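Long-range contact in putative curved DNA-binding protein (Chaetomium thermophilum var. thermophilum DSM 1495, PDB 4IPA), which is an Arx1-type member of the peptidase M24 family, linked to ribosome biogenesis and possibly able to bind DNA: residues Y72-H83 / Q123-V131. Sequence-based numbering, arbitrary orientation.
Sequences YRDKKTNKGFSH and QIDGYGTIV. With SO4 (sulfate ion), chain F.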
ATOM      1  N   TYR A  72       9.650   8.996 -20.376  1.00 38.23           N
ATOM      2  CA  TYR A  72       9.985   7.904 -21.308  1.00 41.44           C
ATOM      3  C   TYR A  72       9.139   7.942 -22.567  1.00 44.11           C
ATOM      4  O   TYR A  72       8.425   6.981 -22.874  1.00 46.25           O
ATOM      5  CB  TYR A  72       9.861   6.528 -20.639  1.00 35.43           C
ATOM      6  CG  TYR A  72      10.866   6.331 -19.538  1.00 33.53           C
ATOM      7  CD1 TYR A  72      10.684   6.930 -18.306  1.00 30.00           C
ATOM      8  CD2 TYR A  72      12.010   5.559 -19.732  1.00 36.35           C
ATOM      9  CE1 TYR A  72      11.604   6.775 -17.289  1.00 29.66           C
ATOM     10  CE2 TYR A  72      12.942   5.386 -18.708  1.00 30.08           C
ATOM     11  CZ  TYR A  72      12.732   6.006 -17.486  1.00 32.51           C
ATOM     12  OH  TYR A  72      13.636   5.868 -16.442  1.00 32.37           O
ATOM     13  N   ARG A  73       9.219   9.064 -23.280  1.00 44.38           N
ATOM     14  CA  ARG A  73       8.465   9.270 -24.508  1.00 46.53           C
ATOM     15  C   ARG A  73       9.228   8.619 -25.638  1.00 60.30           C
ATOM     16  O   ARG A  73       8.668   7.882 -26.453  1.00 67.36           O
ATOM     17  CB  ARG A  73       8.313  10.765 -24.789  1.00 46.27           C
ATOM     18  CG  ARG A  73       7.577  11.523 -23.698  1.00 43.87           C
ATOM     19  CD  ARG A  73       7.467  13.006 -24.012  1.00 48.53           C
ATOM     20  NE  ARG A  73       8.760  13.676 -23.921  1.00 52.31           N
ATOM     21  CZ  ARG A  73       8.977  14.789 -23.229  1.00 56.98           C
ATOM     22  NH1 ARG A  73       7.977  15.363 -22.574  1.00 48.46           N
ATOM     23  NH2 ARG A  73      10.194  15.327 -23.195  1.00 59.61           N
ATOM     24  N   ASP A  74      10.525   8.904 -25.672  1.00 62.68           N
ATOM     25  CA  ASP A  74      11.420   8.258 -26.614  1.00 68.92           C
ATOM     26  C   ASP A  74      11.229   6.744 -26.535  1.00 66.76           C
ATOM     27  O   ASP A  74      11.212   6.163 -25.447  1.00 66.89           O
ATOM     28  CB  ASP A  74      12.879   8.626 -26.311  1.00 68.98           C
ATOM     29  CG  ASP A  74      13.144  10.127 -26.404  1.00 74.03           C
ATOM     30  OD1 ASP A  74      12.269  10.928 -25.990  1.00 68.47           O
ATOM     31  OD2 ASP A  74      14.237  10.503 -26.891  1.00 71.80           O
ATOM     32  N   LYS A  75      11.062   6.116 -27.691  1.00 66.77           N
ATOM     33  CA  LYS A  75      10.999   4.659 -27.775  1.00 72.03           C
ATOM     34  C   LYS A  75       9.659   4.063 -27.343  1.00 68.74           C
ATOM     35  O   LYS A  75       8.696   4.779 -27.035  1.00 66.30           O
ATOM     36  CB  LYS A  75      12.142   4.010 -26.975  1.00 75.64           C
ATOM     37  CG  LYS A  75      13.541   4.408 -27.435  1.00 73.51           C
ATOM     38  CD  LYS A  75      14.589   3.412 -26.958  1.00 76.21           C
ATOM     39  CE  LYS A  75      15.927   3.657 -27.646  1.00 78.80           C
ATOM     40  NZ  LYS A  75      16.929   2.600 -27.334  1.00 67.16           N
ATOM     41  N   LYS A  76       9.622   2.735 -27.338  1.00 64.65           N
ATOM     42  CA  LYS A  76       8.437   1.975 -26.972  1.00 64.22           C
ATOM     43  C   LYS A  76       8.563   1.449 -25.551  1.00 52.50           C
ATOM     44  O   LYS A  76       8.268   0.285 -25.289  1.00 44.87           O
ATOM     45  CB  LYS A  76       8.258   0.796 -27.931  1.00 66.23           C
ATOM     46  CG  LYS A  76       7.298   1.057 -29.080  1.00 67.23           C
ATOM     47  CD  LYS A  76       7.386  -0.057 -30.120  1.00 68.52           C
ATOM     48  CE  LYS A  76       6.384   0.145 -31.249  1.00 61.85           C
ATOM     49  NZ  LYS A  76       6.349  -1.028 -32.173  1.00 54.17           N
ATOM     50  N   THR A  77       9.013   2.307 -24.641  1.00 50.53           N
ATOM     51  CA  THR A  77       9.192   1.913 -23.252  1.00 46.10           C
ATOM     52  C   THR A  77       7.840   1.729 -22.563  1.00 35.75           C
ATOM     53  O   THR A  77       7.109   2.702 -22.382  1.00 36.16           O
ATOM     54  CB  THR A  77      10.011   2.962 -22.470  1.00 50.81           C
ATOM     55  OG1 THR A  77      11.291   3.146 -23.094  1.00 50.34           O
ATOM     56  CG2 THR A  77      10.208   2.513 -21.025  1.00 41.58           C
ATOM     57  N   ASN A  78       7.512   0.488 -22.201  1.00 31.08           N
ATOM     58  CA  ASN A  78       6.286   0.186 -21.453  1.00 30.37           C
ATOM     59  C   ASN A  78       6.193   1.006 -20.177  1.00 28.43           C
ATOM     60  O   ASN A  78       7.207   1.301 -19.543  1.00 28.45           O
ATOM     61  CB  ASN A  78       6.217  -1.298 -21.090  1.00 30.42           C
ATOM     62  CG  ASN A  78       6.246  -2.203 -22.313  1.00 39.87           C
ATOM     63  OD1 ASN A  78       5.588  -1.925 -23.323  1.00 38.28           O
ATOM     64  ND2 ASN A  78       7.021  -3.289 -22.232  1.00 33.43           N
ATOM     65  N   LYS A  79       4.975   1.370 -19.801  1.00 27.07           N
ATOM     66  CA  LYS A  79       4.749   2.150 -18.594  1.00 24.22           C
ATOM     67  C   LYS A  79       3.250   2.228 -18.372  1.00 25.64           C
ATOM     68  O   LYS A  79       2.483   1.977 -19.294  1.00 24.24           O
ATOM     69  CB  LYS A  79       5.323   3.552 -18.764  1.00 22.06           C
ATOM     70  CG  LYS A  79       4.570   4.373 -19.785  1.00 25.75           C
ATOM     71  CD  LYS A  79       5.333   5.615 -20.195  1.00 28.83           C
ATOM     72  CE  LYS A  79       4.602   6.346 -21.320  1.00 25.12           C
ATOM     73  NZ  LYS A  79       5.236   7.638 -21.641  1.00 33.14           N
ATOM     74  N   GLY A  80       2.836   2.568 -17.153  1.00 19.80           N
ATOM     75  CA  GLY A  80       1.425   2.638 -16.824  1.00 22.65           C
ATOM     76  C   GLY A  80       1.180   2.723 -15.324  1.00 22.52           C
ATOM     77  O   GLY A  80       2.073   3.117 -14.572  1.00 21.43           O
ATOM     78  N   PHE A  81      -0.030   2.369 -14.896  1.00 18.08           N
ATOM     79  CA  PHE A  81      -0.361   2.288 -13.472  1.00 19.88           C
ATOM     80  C   PHE A  81       0.297   1.058 -12.812  1.00 21.62           C
ATOM     81  O   PHE A  81       0.325  -0.017 -13.395  1.00 21.07           O
ATOM     82  CB  PHE A  81      -1.879   2.154 -13.284  1.00 19.26           C
ATOM     83  CG  PHE A  81      -2.666   3.376 -13.666  1.00 24.32           C
ATOM     84  CD1 PHE A  81      -2.851   3.717 -15.005  1.00 22.41           C
ATOM     85  CD2 PHE A  81      -3.254   4.172 -12.689  1.00 19.67           C
ATOM     86  CE1 PHE A  81      -3.592   4.837 -15.358  1.00 22.35           C
ATOM     87  CE2 PHE A  81      -3.996   5.296 -13.042  1.00 19.80           C
ATOM     88  CZ  PHE A  81      -4.163   5.628 -14.375  1.00 20.65           C
ATOM     89  N   SER A  82       0.811   1.213 -11.597  1.00 20.14           N
ATOM     90  CA  SER A  82       1.081   0.063 -10.749  1.00 17.55           C
ATOM     91  C   SER A  82      -0.132  -0.146  -9.831  1.00 16.54           C
ATOM     92  O   SER A  82      -0.288  -1.194  -9.223  1.00 15.98           O
ATOM     93  CB  SER A  82       2.357   0.263  -9.913  1.00 15.92           C
ATOM     94  OG  SER A  82       2.209   1.333  -8.983  1.00 17.80           O
ATOM     95  N   HIS A  83      -1.004   0.856  -9.745  1.00 17.05           N
ATOM     96  CA  HIS A  83      -2.168   0.766  -8.853  1.00 14.34           C
ATOM     97  C   HIS A  83      -3.112   1.906  -9.144  1.00 15.28           C
ATOM     98  O   HIS A  83      -2.692   3.068  -9.155  1.00 16.79           O
ATOM     99  CB  HIS A  83      -1.740   0.839  -7.385  1.00 14.44           C
ATOM    100  CG  HIS A  83      -2.758   0.313  -6.413  1.00 15.54           C
ATOM    101  ND1 HIS A  83      -3.865   1.042  -6.016  1.00 14.02           N
ATOM    102  CD2 HIS A  83      -2.816  -0.858  -5.725  1.00 14.22           C
ATOM    103  CE1 HIS A  83      -4.565   0.337  -5.144  1.00 15.90           C
ATOM    104  NE2 HIS A  83      -3.953  -0.823  -4.950  1.00 13.43           N
ATOM    105  N   GLN A 123       4.253   2.995 -12.775  1.00 19.70           N
ATOM    106  CA  GLN A 123       4.925   1.816 -13.267  1.00 21.89           C
ATOM    107  C   GLN A 123       5.753   2.223 -14.502  1.00 22.14           C
ATOM    108  O   GLN A 123       5.194   2.736 -15.475  1.00 21.23           O
ATOM    109  CB  GLN A 123       3.802   0.849 -13.645  1.00 21.21           C
ATOM    110  CG  GLN A 123       4.182  -0.449 -14.123  1.00 17.65           C
ATOM    111  CD  GLN A 123       4.548  -0.437 -15.576  1.00 22.05           C
ATOM    112  OE1 GLN A 123       5.730  -0.420 -15.907  1.00 20.20           O
ATOM    113  NE2 GLN A 123       3.538  -0.475 -16.467  1.00 18.19           N
ATOM    114  N   ILE A 124       7.073   2.031 -14.456  1.00 23.48           N
ATOM    115  CA  ILE A 124       7.926   2.229 -15.646  1.00 23.60           C
ATOM    116  C   ILE A 124       8.728   0.981 -16.019  1.00 21.80           C
ATOM    117  O   ILE A 124       9.555   0.517 -15.240  1.00 24.87           O
ATOM    118  CB  ILE A 124       8.926   3.414 -15.517  1.00 22.73           C
ATOM    119  CG1 ILE A 124       8.204   4.754 -15.589  1.00 23.49           C
ATOM    120  CG2 ILE A 124       9.941   3.374 -16.670  1.00 22.65           C
ATOM    121  CD1 ILE A 124       7.881   5.305 -14.265  1.00 33.10           C
ATOM    122  N   ASP A 125       8.491   0.475 -17.226  1.00 23.34           N
ATOM    123  CA  ASP A 125       9.154  -0.713 -17.760  1.00 21.51           C
ATOM    124  C   ASP A 125       9.030  -1.903 -16.824  1.00 22.85           C
ATOM    125  O   ASP A 125       9.958  -2.699 -16.690  1.00 22.10           O
ATOM    126  CB  ASP A 125      10.621  -0.439 -18.098  1.00 23.79           C
ATOM    127  CG  ASP A 125      11.268  -1.585 -18.892  1.00 27.47           C
ATOM    128  OD1 ASP A 125      10.578  -2.218 -19.719  1.00 27.57           O
ATOM    129  OD2 ASP A 125      12.474  -1.848 -18.697  1.00 28.05           O
ATOM    130  N   GLY A 126       7.873  -2.010 -16.175  1.00 22.22           N
ATOM    131  CA  GLY A 126       7.561  -3.138 -15.322  1.00 17.38           C
ATOM    132  C   GLY A 126       8.032  -2.953 -13.896  1.00 17.77           C
ATOM    133  O   GLY A 126       7.895  -3.855 -13.080  1.00 14.51           O
ATOM    134  N   TYR A 127       8.591  -1.787 -13.593  1.00 18.07           N
ATOM    135  CA  TYR A 127       9.032  -1.494 -12.230  1.00 16.65           C
ATOM    136  C   TYR A 127       8.086  -0.489 -11.572  1.00 20.03           C
ATOM    137  O   TYR A 127       8.067   0.702 -11.912  1.00 17.56           O
ATOM    138  CB  TYR A 127      10.500  -1.022 -12.208  1.00 18.96           C
ATOM    139  CG  TYR A 127      11.426  -2.036 -12.874  1.00 19.32           C
ATOM    140  CD1 TYR A 127      11.687  -3.261 -12.272  1.00 16.73           C
ATOM    141  CD2 TYR A 127      11.986  -1.788 -14.122  1.00 18.52           C
ATOM    142  CE1 TYR A 127      12.507  -4.202 -12.873  1.00 19.91           C
ATOM    143  CE2 TYR A 127      12.814  -2.732 -14.744  1.00 18.66           C
ATOM    144  CZ  TYR A 127      13.067  -3.932 -14.113  1.00 22.56           C
ATOM    145  OH  TYR A 127      13.872  -4.877 -14.711  1.00 26.07           O
ATOM    146  N   GLY A 128       7.290  -0.989 -10.631  1.00 15.48           N
ATOM    147  CA  GLY A 128       6.244  -0.189 -10.025  1.00 18.46           C
ATOM    148  C   GLY A 128       6.517   0.267  -8.605  1.00 20.35           C
ATOM    149  O   GLY A 128       7.214  -0.413  -7.835  1.00 15.63           O
ATOM    150  N   THR A 129       5.980   1.434  -8.267  1.00 14.13           N
ATOM    151  CA  THR A 129       5.998   1.914  -6.896  1.00 17.40           C
ATOM    152  C   THR A 129       4.555   2.125  -6.489  1.00 16.68           C
ATOM    153  O   THR A 129       3.810   2.798  -7.193  1.00 16.90           O
ATOM    154  CB  THR A 129       6.708   3.280  -6.782  1.00 20.49           C
ATOM    155  OG1 THR A 129       6.039   4.214  -7.636  1.00 24.20           O
ATOM    156  CG2 THR A 129       8.174   3.171  -7.213  1.00 21.71           C
ATOM    157  N   ILE A 130       4.157   1.548  -5.366  1.00 16.16           N
ATOM    158  CA  ILE A 130       2.832   1.788  -4.817  1.00 17.57           C
ATOM    159  C   ILE A 130       2.993   2.594  -3.523  1.00 18.68           C
ATOM    160  O   ILE A 130       3.900   2.320  -2.730  1.00 15.41           O
ATOM    161  CB  ILE A 130       2.076   0.457  -4.562  1.00 16.16           C
ATOM    162  CG1 ILE A 130       1.996  -0.358  -5.857  1.00 15.91           C
ATOM    163  CG2 ILE A 130       0.666   0.720  -4.018  1.00 12.73           C
ATOM    164  CD1 ILE A 130       1.293  -1.704  -5.710  1.00 14.20           C
ATOM    165  N   VAL A 131       2.149   3.610  -3.336  1.00 13.74           N
ATOM    166  CA  VAL A 131       2.195   4.438  -2.133  1.00 16.19           C
ATOM    167  C   VAL A 131       0.815   4.511  -1.502  1.00 17.02           C
ATOM    168  O   VAL A 131      -0.191   4.465  -2.203  1.00 16.55           O
ATOM    169  CB  VAL A 131       2.658   5.907  -2.428  1.00 15.67           C
ATOM    170  CG1 VAL A 131       4.052   5.941  -2.997  1.00 15.89           C
ATOM    171  CG2 VAL A 131       1.696   6.604  -3.380  1.00 17.74           C
TER
HETATM  172  S   SO4 F 502      11.753  12.005 -21.588  1.00 56.72           S
HETATM  173  O1  SO4 F 502      11.664  12.942 -20.466  1.00 47.21           O
HETATM  174  O2  SO4 F 502      12.769  11.000 -21.282  1.00 59.48           O
HETATM  175  O3  SO4 F 502      10.468  11.351 -21.805  1.00 54.74           O
HETATM  176  O4  SO4 F 502      12.107  12.704 -22.823  1.00 62.72           O
HETATM  177  O   HOH W   1       9.751  -1.221 -22.131  1.00 40.35           O
HETATM  178  O   HOH W   2       0.596  -0.796 -16.079  1.00 19.50           O
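Gly80 and Gln123 form an antiparallel hydrogen-bonded pair where strand 79-88 runs beside strand 115-124. The latter returns as strand 127-136 through a type I' turn from Ile124 to Tyr127. The three strands make one antiparallel sheet of the M24 (methionine aminopeptidase-like) fold, and the contact joins its first strand to this hairpin.

Backbone bonds set the register. Gly80 N donates to Gln123 O at 2.9 Å. Two residues nearer the turn, past the non-hydrogen-bonded pair Lys79-Ile124, Asp125 N donates to Asn78 O at 2.8 Å, arriving from above the carbonyl plane (41° out of it). In the other direction, beyond Gly80, Ser82 and His83 both face Gly121 in a classic beta bulge, and both make backbone bonds to it.

Apolar contacts lie at both ends. Ile124 CG2 sits over the centre of one face of the Tyr72 ring, a CH-pi contact of 3.8 Å to the centroid, 10° off the ring normal. Lys28 of helix 23-46 touches both residues. Past the bulge, Ile130 CG2 meets His83 CB at 4.1 Å, the two side chains crossing at about a right angle.

Polar side chains and two waters add further links. Ser82 OG reaches across to carbonyls of both hairpin strands: it lies 2.8 Å from Thr129 O and is also within reach of Ala122 O, two acceptors that compete for its single proton. One water accepts from Asn78 N and donates to Asp125 OD1, while Asp125 OD2 forms a salt bridge with Lys28. Gln123 bends at chi2 (-82°), which lays its amide against the Lys79-Gly80 backbone, with NE2 3.3 Å from Lys79 C. OE1, turned to the hairpin, accepts from Gly126 N at 2.7 Å, and NE2 donates to a second water that bonds Phe81 O.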